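Local coordinates for oxidoreductase, Gfo/Idh/MocA family (Pseudomonas syringae pv. tomato, PDB 3DTY), which probably catalyses an NAD(P)-dependent oxidation or reduction, as other Gfo/Idh/MocA enzymes do, and binds magnesium, at residues S74-E79 with Y99-A104; G109-C114 with D346-S351; K116-T121 with R137-T142; N127-S132 with G367-R372. All coordinates share one frame; numbering follows the deposited sequence.

All four contacts reach the Rossmann domain; 1, 2 and 3 are buried and contact 4 partly so. Contact 1 has no hydrogen bond or charge pair, is mainly apolar and joins two helices of that domain. Contact 3, the largest by buried surface, is mixed: apolar branches meet beside one hydrogen bond at the edge strand of the parallel sheet. Contacts 2 and 4 tie this domain to helices of the C-terminal domain, with a histidine and an arginine as key groups. Strands 111-114 and 139-141, neighbours in one sheet, link contact 2 to contact 3, whereas contacts 3 and 4 meet through Leu118 and Leu128. Tyr99 of contact 1 reaches Asn127, a magnesium ligand in contact 4.

Contact 1: residues S74-E79 with Y99-A104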
loop_
_atom_site.group_PDB
_atom_site.type_symbol
_atom_site.label_atom_id
_atom_site.label_comp_id
_atom_site.label_asym_id
_atom_site.label_seq_id
_atom_site.Cartn_x
_atom_site.Cartn_y
_atom_site.Cartn_z
ATOM N N SER A 74 51.220 -2.131 9.850
ATOM C CA SER A 74 52.033 -3.336 9.864
ATOM C C SER A 74 51.497 -4.307 8.805
ATOM O O SER A 74 52.268 -4.993 8.125
ATOM C CB SER A 74 52.023 -3.972 11.261
ATOM O OG SER A 74 50.707 -4.146 11.746
HETATM N N MSE A 75 50.178 -4.354 8.650
HETATM C CA MSE A 75 49.583 -5.236 7.649
HETATM C C MSE A 75 50.026 -4.839 6.243
HETATM O O MSE A 75 50.524 -5.669 5.485
HETATM C CB MSE A 75 48.049 -5.208 7.720
HETATM C CG MSE A 75 47.384 -5.965 6.555
HETATM SE SE MSE A 75 45.540 -6.492 6.855
HETATM C CE MSE A 75 44.651 -4.830 6.385
ATOM N N PHE A 76 49.851 -3.568 5.896
ATOM C CA PHE A 76 50.232 -3.104 4.567
ATOM C C PHE A 76 51.714 -3.356 4.281
ATOM O O PHE A 76 52.070 -3.843 3.207
ATOM C CB PHE A 76 49.917 -1.611 4.403
ATOM C CG PHE A 76 48.445 -1.282 4.445
ATOM C CD1 PHE A 76 47.486 -2.288 4.353
ATOM C CD2 PHE A 76 48.021 0.037 4.578
ATOM C CE1 PHE A 76 46.130 -1.987 4.381
ATOM C CE2 PHE A 76 46.665 0.350 4.606
ATOM C CZ PHE A 76 45.718 -0.661 4.514
ATOM N N GLU A 77 52.573 -3.028 5.243
ATOM C CA GLU A 77 54.017 -3.214 5.081
ATOM C C GLU A 77 54.434 -4.672 4.864
ATOM O O GLU A 77 55.161 -4.987 3.914
ATOM C CB GLU A 77 54.755 -2.645 6.297
ATOM C CG GLU A 77 55.061 -1.157 6.199
ATOM C CD GLU A 77 55.330 -0.518 7.554
ATOM O OE1 GLU A 77 55.863 -1.213 8.450
ATOM O OE2 GLU A 77 55.016 0.685 7.717
ATOM N N GLN A 78 53.966 -5.554 5.741
ATOM C CA GLN A 78 54.297 -6.975 5.673
ATOM C C GLN A 78 53.630 -7.730 4.527
ATOM O O GLN A 78 54.249 -8.588 3.896
ATOM C CB GLN A 78 53.962 -7.644 7.015
ATOM C CG GLN A 78 54.964 -7.298 8.116
ATOM C CD GLN A 78 54.495 -7.690 9.504
ATOM O OE1 GLN A 78 54.179 -8.856 9.768
ATOM N NE2 GLN A 78 54.453 -6.714 10.407
ATOM N N GLU A 79 52.369 -7.418 4.258
ATOM C CA GLU A 79 51.657 -8.082 3.178
ATOM C C GLU A 79 52.304 -7.747 1.840
ATOM O O GLU A 79 52.323 -8.570 0.925
ATOM C CB GLU A 79 50.189 -7.649 3.173
ATOM C CG GLU A 79 49.349 -8.308 4.249
ATOM C CD GLU A 79 49.096 -9.776 3.967
ATOM O OE1 GLU A 79 48.650 -10.089 2.845
ATOM O OE2 GLU A 79 49.330 -10.613 4.860
ATOM N N TYR A 99 40.314 8.575 5.752
ATOM C CA TYR A 99 41.288 9.270 4.931
ATOM C C TYR A 99 42.705 8.711 5.012
ATOM O O TYR A 99 43.310 8.407 3.984
ATOM C CB TYR A 99 41.337 10.754 5.275
ATOM C CG TYR A 99 42.477 11.455 4.579
ATOM C CD1 TYR A 99 42.408 11.746 3.221
ATOM C CD2 TYR A 99 43.642 11.785 5.266
ATOM C CE1 TYR A 99 43.471 12.354 2.556
ATOM C CE2 TYR A 99 44.719 12.391 4.611
ATOM C CZ TYR A 99 44.620 12.671 3.254
ATOM O OH TYR A 99 45.670 13.260 2.591
ATOM N N SER A 100 43.237 8.586 6.224
ATOM C CA SER A 100 44.609 8.102 6.389
ATOM C C SER A 100 44.793 6.647 5.984
ATOM O O SER A 100 45.798 6.289 5.372
ATOM C CB SER A 100 45.068 8.305 7.831
ATOM O OG SER A 100 44.160 7.703 8.729
ATOM N N ILE A 101 43.824 5.804 6.312
ATOM C CA ILE A 101 43.940 4.399 5.956
ATOM C C ILE A 101 43.862 4.222 4.442
ATOM O O ILE A 101 44.659 3.491 3.862
ATOM C CB ILE A 101 42.862 3.562 6.668
ATOM C CG1 ILE A 101 43.077 3.666 8.184
ATOM C CG2 ILE A 101 42.930 2.118 6.206
ATOM C CD1 ILE A 101 42.077 2.906 9.028
ATOM N N THR A 102 42.923 4.908 3.797
ATOM C CA THR A 102 42.798 4.811 2.344
ATOM C C THR A 102 44.090 5.288 1.678
ATOM O O THR A 102 44.534 4.713 0.686
ATOM C CB THR A 102 41.635 5.668 1.810
ATOM O OG1 THR A 102 40.396 5.205 2.367
ATOM C CG2 THR A 102 41.564 5.576 0.277
ATOM N N LYS A 103 44.689 6.342 2.227
ATOM C CA LYS A 103 45.932 6.879 1.679
ATOM C C LYS A 103 47.053 5.845 1.780
ATOM O O LYS A 103 47.745 5.566 0.799
ATOM C CB LYS A 103 46.330 8.146 2.437
ATOM C CG LYS A 103 47.528 8.904 1.864
ATOM C CD LYS A 103 47.676 10.255 2.561
ATOM C CE LYS A 103 48.936 10.974 2.134
ATOM N NZ LYS A 103 50.156 10.275 2.619
ATOM N N ALA A 104 47.224 5.282 2.972
ATOM C CA ALA A 104 48.249 4.272 3.212
ATOM C C ALA A 104 48.040 3.065 2.297
ATOM O O ALA A 104 48.983 2.545 1.709
ATOM C CB ALA A 104 48.219 3.832 4.681
#
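With chi1 at -65°, Phe76 sets its CG anti to its own carbonyl carbon and sends the ring from helix 72-79 toward Ala104 and Ile101. The methyl CB of Ala104 lies in the plane of the ring, at its edge, and is 3.8 Å from Phe76 CD2. Phe76 CE2 stands at the same 3.8 Å from the backbone oxygen of Ile101, which also approaches the ring edge. Further along the ring, Phe76 CZ is 4.3 Å from CG2 of Ile101, a looser touch by the branch methyl. One aromatic ring thus bridges the gap between the helices, whose nearest CA atoms, those of Phe76 and Ala104, are 7.8 Å apart. Both helices belong to the NAD-binding Rossmann fold, where helix 98-107 connects parallel strands 88-92 and 111-114 in a beta-alpha-beta crossover. Phe76 also packs on Leu110, just before the second of these strands, and Ile101 reaches Ile91 in the first. Tyr72, at the start of the shorter helix, adds its side chain against Ser100, Ile101 and Ala104. At the end of that helix, Glu79 forms a salt bridge with Arg67 and accepts a hydrogen bond from the backbone N of Ile86.

Contact 2: residues G109-C114 with D346-S351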
loop_
_atom_site.group_PDB
_atom_site.type_symbol
_atom_site.label_atom_id
_atom_site.label_comp_id
_atom_site.label_asym_id
_atom_site.label_seq_id
_atom_site.Cartn_x
_atom_site.Cartn_y
_atom_site.Cartn_z
ATOM N N GLY A 109 49.894 0.300 -2.885
ATOM C CA GLY A 109 49.458 -0.403 -4.081
ATOM C C GLY A 109 48.251 -1.306 -3.896
ATOM O O GLY A 109 48.123 -2.339 -4.554
ATOM N N LEU A 110 47.345 -0.918 -3.011
ATOM C CA LEU A 110 46.166 -1.734 -2.766
ATOM C C LEU A 110 44.873 -1.108 -3.271
ATOM O O LEU A 110 44.668 0.100 -3.126
ATOM C CB LEU A 110 46.019 -1.993 -1.267
ATOM C CG LEU A 110 47.181 -2.673 -0.536
ATOM C CD1 LEU A 110 46.850 -2.751 0.948
ATOM C CD2 LEU A 110 47.423 -4.070 -1.118
ATOM N N HIS A 111 44.013 -1.920 -3.884
ATOM C CA HIS A 111 42.712 -1.412 -4.317
ATOM C C HIS A 111 41.954 -1.259 -3.006
ATOM O O HIS A 111 42.085 -2.093 -2.107
ATOM C CB HIS A 111 41.948 -2.408 -5.193
ATOM C CG HIS A 111 42.516 -2.577 -6.564
ATOM N ND1 HIS A 111 43.235 -3.692 -6.936
ATOM C CD2 HIS A 111 42.465 -1.780 -7.657
ATOM C CE1 HIS A 111 43.605 -3.575 -8.200
ATOM N NE2 HIS A 111 43.150 -2.424 -8.662
ATOM N N VAL A 112 41.156 -0.207 -2.906
ATOM C CA VAL A 112 40.400 0.058 -1.691
ATOM C C VAL A 112 38.885 0.086 -1.856
ATOM O O VAL A 112 38.354 0.482 -2.892
ATOM C CB VAL A 112 40.814 1.422 -1.080
ATOM C CG1 VAL A 112 40.077 1.668 0.233
ATOM C CG2 VAL A 112 42.310 1.455 -0.864
ATOM N N VAL A 113 38.201 -0.366 -0.817
ATOM C CA VAL A 113 36.749 -0.312 -0.761
ATOM C C VAL A 113 36.570 0.352 0.593
ATOM O O VAL A 113 36.874 -0.242 1.621
ATOM C CB VAL A 113 36.097 -1.695 -0.761
ATOM C CG1 VAL A 113 34.610 -1.555 -0.475
ATOM C CG2 VAL A 113 36.301 -2.361 -2.113
ATOM N N CYS A 114 36.119 1.600 0.581
ATOM C CA CYS A 114 35.958 2.356 1.810
ATOM C C CYS A 114 34.508 2.575 2.192
ATOM O O CYS A 114 33.674 2.923 1.355
ATOM C CB CYS A 114 36.662 3.710 1.682
ATOM S SG CYS A 114 36.813 4.633 3.245
ATOM N N ASP A 346 39.779 -5.638 -11.667
ATOM C CA ASP A 346 40.335 -6.460 -12.728
ATOM C C ASP A 346 40.589 -5.671 -14.004
ATOM O O ASP A 346 41.610 -5.863 -14.663
ATOM C CB ASP A 346 39.403 -7.633 -13.028
ATOM C CG ASP A 346 40.055 -8.676 -13.916
ATOM O OD1 ASP A 346 40.883 -9.456 -13.401
ATOM O OD2 ASP A 346 39.741 -8.725 -15.122
ATOM N N ALA A 347 39.661 -4.792 -14.362
ATOM C CA ALA A 347 39.825 -3.988 -15.567
ATOM C C ALA A 347 41.011 -3.051 -15.370
ATOM O O ALA A 347 41.811 -2.841 -16.286
ATOM C CB ALA A 347 38.568 -3.185 -15.844
ATOM N N THR A 348 41.114 -2.494 -14.167
ATOM C CA THR A 348 42.200 -1.583 -13.828
ATOM C C THR A 348 43.538 -2.312 -13.885
ATOM O O THR A 348 44.512 -1.777 -14.408
ATOM C CB THR A 348 42.028 -0.991 -12.408
ATOM O OG1 THR A 348 40.870 -0.150 -12.376
ATOM C CG2 THR A 348 43.248 -0.164 -12.021
ATOM N N ASP A 349 43.580 -3.529 -13.344
ATOM C CA ASP A 349 44.806 -4.321 -13.337
ATOM C C ASP A 349 45.195 -4.728 -14.747
ATOM O O ASP A 349 46.345 -5.058 -15.015
ATOM C CB ASP A 349 44.646 -5.570 -12.462
ATOM C CG ASP A 349 44.608 -5.242 -10.973
ATOM O OD1 ASP A 349 45.135 -4.180 -10.580
ATOM O OD2 ASP A 349 44.067 -6.051 -10.191
ATOM N N ARG A 350 44.222 -4.692 -15.646
ATOM C CA ARG A 350 44.437 -5.051 -17.040
ATOM C C ARG A 350 44.794 -3.802 -17.853
ATOM O O ARG A 350 45.159 -3.900 -19.022
ATOM C CB ARG A 350 43.160 -5.690 -17.596
ATOM C CG ARG A 350 43.332 -7.093 -18.148
ATOM C CD ARG A 350 41.991 -7.808 -18.242
ATOM N NE ARG A 350 41.020 -7.062 -19.038
ATOM C CZ ARG A 350 39.771 -6.822 -18.652
ATOM N NH1 ARG A 350 39.341 -7.265 -17.478
ATOM N NH2 ARG A 350 38.947 -6.144 -19.436
ATOM N N SER A 351 44.694 -2.635 -17.222
ATOM C CA SER A 351 44.983 -1.362 -17.882
ATOM C C SER A 351 43.988 -1.163 -19.023
ATOM O O SER A 351 44.321 -0.607 -20.069
ATOM C CB SER A 351 46.417 -1.346 -18.432
ATOM O OG SER A 351 47.371 -1.499 -17.392
#
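His111 and Asp349 extend their side chains from opposite directions, with the imidazole and carboxylate planes turned 56° apart. Asp349 OD1 lies in the plane of the imidazole, at its edge, 3.3 Å from His111 NE2, but the angle is poor for a hydrogen bond, and the modelled approach to the neighbouring ring carbon is too short to be trusted. The polar meeting is therefore a matter of proximity.

The van der Waals part comes from the methyl of Thr348, whose CG2 is 4.0 Å from His111 NE2, again at the ring edge. A chi1 of -66° puts this methyl anti to the backbone N and leaves OG1 to bond to the carbonyl of Ala344 one turn earlier. Met345, on the same helix, and Ile138 also pack against His111.

Hydrogen bonds to the backbone fix both sides. His111 pairs with Val89 of neighbouring strand 88-92 in the parallel Rossmann sheet and with Gln87 just before it, while Thr348 O accepts a bond from Asn136 ND2. Beyond Asp349 the chain turns in a Schellman motif, with Ser351 N bonded to Thr348 O at 2.9 Å. Nearby, Arg350 NH1 forms a salt bridge with Asp346 OD2.

The end of helix 330-349 in the C-terminal domain thus meets the Rossmann sheet chiefly by ring-edge packing, and the nearby carboxylate could favour a positive charge on the imidazole, though its exact placement is doubtful.

Contact 3: residues K116-T121 with R137-T142; sequences KPLCFT and RIVGVT
Lys116 N gives its hydrogen to Thr142 OG1 at 3.2 Å, with an N-H...O angle of 151°, in the one hydrogen bond between 116-121 and 137-142. The threonine hydroxyl is brought there by a chi1 of 57°, which places OG1 between the backbone N and the carbonyl carbon. The side chains of Lys116 and Thr142 cross at about a right angle. Next to this bond, Lys116 CB rests 3.5 Å from CG1 of Val141. Leu118 CD1 then meets Val139 CG1 at 3.6 Å, the two side chains again crossing nearly perpendicularly. Because chi1 of Leu118 is 179°, its CG stands anti to the backbone N, which swings CD1 in against the strand.

Bends at chi2 and chi3 lead the lysine chain away from the strand, and its NZ bonds to the carbonyl of Asp206. In the next shell, Leu118 and Val139 both lie against Ile364 of helix 364-382, while Leu128 and Ser132 of helix 122-134 pack on Leu118 and Val139 respectively. Backbone bonds from Gly140 to Val112 and Cys114 hold strand 139-141 at the edge of the parallel sheet.

Lys116 is joined to Pro117 by a cis peptide, in the Glu-Lys-Pro sequence that follows strand 111-114, as in other Gfo/Idh/MocA Rossmann domains; the lysine of this motif commonly lies near the nicotinamide and substrate in relatives.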
loop_
_atom_site.group_PDB
_atom_site.type_symbol
_atom_site.label_atom_id
_atom_site.label_comp_id
_atom_site.label_asym_id
_atom_site.label_seq_id
_atom_site.Cartn_x
_atom_site.Cartn_y
_atom_site.Cartn_z
ATOM N N LYS A 116 31.563 4.521 3.381
ATOM C CA LYS A 116 31.385 5.959 3.301
ATOM C C LYS A 116 31.333 6.514 4.720
ATOM O O LYS A 116 30.998 5.800 5.664
ATOM C CB LYS A 116 30.117 6.326 2.504
ATOM C CG LYS A 116 28.995 5.306 2.539
ATOM C CD LYS A 116 28.168 5.417 3.800
ATOM C CE LYS A 116 27.383 6.723 3.820
ATOM N NZ LYS A 116 26.611 6.850 5.076
ATOM N N PRO A 117 31.744 7.778 4.895
ATOM C CA PRO A 117 32.211 8.616 3.792
ATOM C C PRO A 117 33.675 8.322 3.488
ATOM O O PRO A 117 34.367 7.676 4.273
ATOM C CB PRO A 117 32.011 10.020 4.330
ATOM C CG PRO A 117 32.400 9.850 5.767
ATOM C CD PRO A 117 31.698 8.549 6.152
ATOM N N LEU A 118 34.136 8.800 2.341
ATOM C CA LEU A 118 35.517 8.607 1.929
ATOM C C LEU A 118 36.443 9.368 2.874
ATOM O O LEU A 118 37.520 8.895 3.233
ATOM C CB LEU A 118 35.701 9.127 0.510
ATOM C CG LEU A 118 37.116 9.008 -0.036
ATOM C CD1 LEU A 118 37.504 7.541 -0.134
ATOM C CD2 LEU A 118 37.180 9.679 -1.396
ATOM N N CYS A 119 36.007 10.560 3.263
ATOM C CA CYS A 119 36.766 11.413 4.165
ATOM C C CYS A 119 35.877 12.598 4.537
ATOM O O CYS A 119 34.679 12.592 4.234
ATOM C CB CYS A 119 38.063 11.879 3.489
ATOM S SG CYS A 119 37.844 12.546 1.816
ATOM N N PHE A 120 36.442 13.608 5.188
ATOM C CA PHE A 120 35.647 14.758 5.608
ATOM C C PHE A 120 35.761 16.024 4.767
ATOM O O PHE A 120 34.798 16.790 4.670
ATOM C CB PHE A 120 35.959 15.105 7.065
ATOM C CG PHE A 120 35.533 14.050 8.045
ATOM C CD1 PHE A 120 34.373 13.308 7.829
ATOM C CD2 PHE A 120 36.266 13.824 9.206
ATOM C CE1 PHE A 120 33.945 12.362 8.756
ATOM C CE2 PHE A 120 35.850 12.881 10.143
ATOM C CZ PHE A 120 34.687 12.144 9.918
ATOM N N THR A 121 36.919 16.254 4.158
ATOM C CA THR A 121 37.104 17.464 3.365
ATOM C C THR A 121 37.380 17.179 1.893
ATOM O O THR A 121 37.938 16.141 1.543
ATOM C CB THR A 121 38.278 18.292 3.884
ATOM O OG1 THR A 121 39.494 17.613 3.557
ATOM C CG2 THR A 121 38.189 18.481 5.404
ATOM N N ARG A 137 44.945 2.314 -8.708
ATOM C CA ARG A 137 44.175 1.406 -7.855
ATOM C C ARG A 137 42.818 2.048 -7.617
ATOM O O ARG A 137 42.733 3.263 -7.459
ATOM C CB ARG A 137 44.893 1.192 -6.516
ATOM C CG ARG A 137 46.138 0.334 -6.620
ATOM C CD ARG A 137 45.770 -1.103 -6.971
ATOM N NE ARG A 137 46.951 -1.947 -7.096
ATOM C CZ ARG A 137 47.759 -1.945 -8.148
ATOM N NH1 ARG A 137 47.505 -1.146 -9.177
ATOM N NH2 ARG A 137 48.832 -2.730 -8.164
ATOM N N ILE A 138 41.757 1.246 -7.593
ATOM C CA ILE A 138 40.429 1.812 -7.393
ATOM C C ILE A 138 40.136 2.121 -5.930
ATOM O O ILE A 138 40.817 1.637 -5.016
ATOM C CB ILE A 138 39.291 0.872 -7.902
ATOM C CG1 ILE A 138 39.019 -0.230 -6.876
ATOM C CG2 ILE A 138 39.672 0.240 -9.234
ATOM C CD1 ILE A 138 37.654 -0.897 -7.042
ATOM N N VAL A 139 39.113 2.944 -5.733
ATOM C CA VAL A 139 38.638 3.317 -4.412
ATOM C C VAL A 139 37.118 3.266 -4.474
ATOM O O VAL A 139 36.462 4.231 -4.871
ATOM C CB VAL A 139 39.075 4.740 -4.005
ATOM C CG1 VAL A 139 38.445 5.104 -2.674
ATOM C CG2 VAL A 139 40.599 4.815 -3.896
ATOM N N GLY A 140 36.559 2.118 -4.116
ATOM C CA GLY A 140 35.118 1.989 -4.126
ATOM C C GLY A 140 34.576 2.513 -2.813
ATOM O O GLY A 140 35.247 2.418 -1.787
ATOM N N VAL A 141 33.378 3.087 -2.853
ATOM C CA VAL A 141 32.728 3.624 -1.665
ATOM C C VAL A 141 31.390 2.895 -1.567
ATOM O O VAL A 141 30.706 2.705 -2.575
ATOM C CB VAL A 141 32.494 5.135 -1.791
ATOM C CG1 VAL A 141 31.880 5.673 -0.503
ATOM C CG2 VAL A 141 33.819 5.839 -2.094
ATOM N N THR A 142 31.018 2.509 -0.352
ATOM C CA THR A 142 29.808 1.729 -0.119
ATOM C C THR A 142 28.415 2.353 -0.149
ATOM O O THR A 142 27.716 2.375 0.866
ATOM C CB THR A 142 29.948 0.945 1.195
ATOM O OG1 THR A 142 30.202 1.852 2.276
ATOM C CG2 THR A 142 31.107 -0.038 1.084
#

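Contact 4: residues N127-S132 with G367-R372. With MG (magnesium ion), chain F.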
loop_
_atom_site.group_PDB
_atom_site.type_symbol
_atom_site.label_atom_id
_atom_site.label_comp_id
_atom_site.label_asym_id
_atom_site.label_seq_id
_atom_site.Cartn_x
_atom_site.Cartn_y
_atom_site.Cartn_z
ATOM N N ASN A 127 43.025 14.484 -2.741
ATOM C CA ASN A 127 44.328 13.851 -2.520
ATOM C C ASN A 127 44.238 12.355 -2.798
ATOM O O ASN A 127 45.126 11.776 -3.425
ATOM C CB ASN A 127 44.817 14.042 -1.078
ATOM C CG ASN A 127 45.159 15.478 -0.758
ATOM O OD1 ASN A 127 45.327 16.301 -1.654
ATOM N ND2 ASN A 127 45.281 15.785 0.532
ATOM N N LEU A 128 43.167 11.730 -2.315
ATOM C CA LEU A 128 42.970 10.302 -2.515
ATOM C C LEU A 128 42.774 10.015 -4.004
ATOM O O LEU A 128 43.291 9.027 -4.531
ATOM C CB LEU A 128 41.765 9.824 -1.700
ATOM C CG LEU A 128 41.870 10.022 -0.179
ATOM C CD1 LEU A 128 40.618 9.496 0.510
ATOM C CD2 LEU A 128 43.096 9.287 0.342
ATOM N N ARG A 129 42.035 10.890 -4.681
ATOM C CA ARG A 129 41.794 10.747 -6.115
ATOM C C ARG A 129 43.128 10.835 -6.864
ATOM O O ARG A 129 43.384 10.060 -7.790
ATOM C CB ARG A 129 40.849 11.848 -6.606
ATOM C CG ARG A 129 40.730 11.929 -8.122
ATOM C CD ARG A 129 39.934 13.152 -8.551
ATOM N NE ARG A 129 38.517 12.858 -8.657
ATOM C CZ ARG A 129 37.569 13.780 -8.789
ATOM N NH1 ARG A 129 37.890 15.068 -8.823
ATOM N NH2 ARG A 129 36.299 13.409 -8.907
ATOM N N GLU A 130 43.968 11.793 -6.468
ATOM C CA GLU A 130 45.286 11.956 -7.078
ATOM C C GLU A 130 46.097 10.663 -6.901
ATOM O O GLU A 130 46.661 10.130 -7.864
ATOM C CB GLU A 130 46.035 13.125 -6.423
ATOM C CG GLU A 130 45.691 14.516 -6.964
ATOM C CD GLU A 130 45.997 15.645 -5.967
ATOM O OE1 GLU A 130 46.998 15.546 -5.220
ATOM O OE2 GLU A 130 45.233 16.638 -5.939
ATOM N N LEU A 131 46.146 10.162 -5.671
ATOM C CA LEU A 131 46.883 8.935 -5.366
ATOM C C LEU A 131 46.306 7.728 -6.096
ATOM O O LEU A 131 47.044 6.836 -6.530
ATOM C CB LEU A 131 46.857 8.663 -3.868
ATOM C CG LEU A 131 47.693 9.613 -3.010
ATOM C CD1 LEU A 131 47.349 9.384 -1.551
ATOM C CD2 LEU A 131 49.183 9.382 -3.261
ATOM N N SER A 132 44.985 7.702 -6.223
ATOM C CA SER A 132 44.318 6.605 -6.903
ATOM C C SER A 132 44.783 6.521 -8.353
ATOM O O SER A 132 45.076 5.440 -8.858
ATOM C CB SER A 132 42.800 6.792 -6.858
ATOM O OG SER A 132 42.155 5.711 -7.505
ATOM N N GLY A 367 32.971 9.110 -4.688
ATOM C CA GLY A 367 33.463 9.328 -3.339
ATOM C C GLY A 367 33.771 10.795 -3.116
ATOM O O GLY A 367 33.406 11.378 -2.097
ATOM N N VAL A 368 34.450 11.400 -4.081
ATOM C CA VAL A 368 34.778 12.810 -3.979
ATOM C C VAL A 368 33.497 13.643 -3.928
ATOM O O VAL A 368 33.307 14.459 -3.030
ATOM C CB VAL A 368 35.620 13.277 -5.184
ATOM C CG1 VAL A 368 35.803 14.798 -5.133
ATOM C CG2 VAL A 368 36.977 12.566 -5.175
ATOM N N GLU A 369 32.605 13.420 -4.886
ATOM C CA GLU A 369 31.361 14.183 -4.935
ATOM C C GLU A 369 30.511 14.059 -3.677
ATOM O O GLU A 369 29.807 14.993 -3.307
ATOM C CB GLU A 369 30.543 13.785 -6.165
ATOM C CG GLU A 369 31.190 14.169 -7.492
ATOM C CD GLU A 369 31.777 15.585 -7.483
ATOM O OE1 GLU A 369 31.168 16.486 -6.870
ATOM O OE2 GLU A 369 32.843 15.800 -8.100
ATOM N N GLY A 370 30.565 12.904 -3.026
ATOM C CA GLY A 370 29.796 12.717 -1.809
ATOM C C GLY A 370 30.335 13.626 -0.720
ATOM O O GLY A 370 29.589 14.168 0.096
ATOM N N VAL A 371 31.652 13.782 -0.703
ATOM C CA VAL A 371 32.308 14.647 0.267
ATOM C C VAL A 371 32.015 16.097 -0.106
ATOM O O VAL A 371 31.688 16.905 0.750
ATOM C CB VAL A 371 33.838 14.421 0.268
ATOM C CG1 VAL A 371 34.517 15.438 1.167
ATOM C CG2 VAL A 371 34.154 12.996 0.733
ATOM N N ARG A 372 32.122 16.419 -1.392
ATOM C CA ARG A 372 31.865 17.783 -1.840
ATOM C C ARG A 372 30.441 18.213 -1.500
ATOM O O ARG A 372 30.233 19.290 -0.957
ATOM C CB ARG A 372 32.073 17.924 -3.354
ATOM C CG ARG A 372 32.084 19.383 -3.824
ATOM C CD ARG A 372 32.045 19.506 -5.338
ATOM N NE ARG A 372 33.035 18.658 -5.998
ATOM C CZ ARG A 372 34.349 18.856 -5.958
ATOM N NH1 ARG A 372 34.856 19.881 -5.287
ATOM N NH2 ARG A 372 35.156 18.026 -6.596
HETATM MG MG MG F . 45.955 18.388 -1.334
HETATM O O HOH W 1 46.623 18.091 -3.502
HETATM O O HOH W 2 44.298 18.263 -2.646
HETATM O O HOH W 3 46.177 20.215 -1.724
HETATM O O HOH W 4 47.694 17.845 -0.700
#
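Arg129 on helix 122-134 of the Rossmann domain lays one guanidinium face against Val368 on helix 364-382 of the C-terminal domain, a helix-to-helix contact between the two domains. This is the close part. Val368 CG2 sits 3.6 Å above the guanidinium plane, offset toward its rim, and CB of the same valine is 3.8 Å from Arg129 NH2. Arg129 has its CG anti to the backbone N (chi1 170°), the two side chains cross at about a right angle, and a bend at chi3 lays the guanidinium on the valine. Salt bridges to Asp365 and Glu126 hold its terminal nitrogens.

Toward Glu369 the contact is looser. Glu369 OE2 approaches the guanidinium edge but stays 4.3 Å from Arg129 NH2, beyond salt-bridge range. Its other oxygen, OE1, forms a salt bridge with Arg372 NE and is also bonded by Tyr390 OH.

On another side of helix 122-134, the chemistry is that of a hydrated metal site. The magnesium ion is bound by Asn127, Glu123 and four waters, and the exposed Glu130 accepts a hydrogen bond through OE1 from one of these. Tyr99 OH bonds to the amide nitrogen of Asn127, whose OD1 lies 2.2 Å from the magnesium.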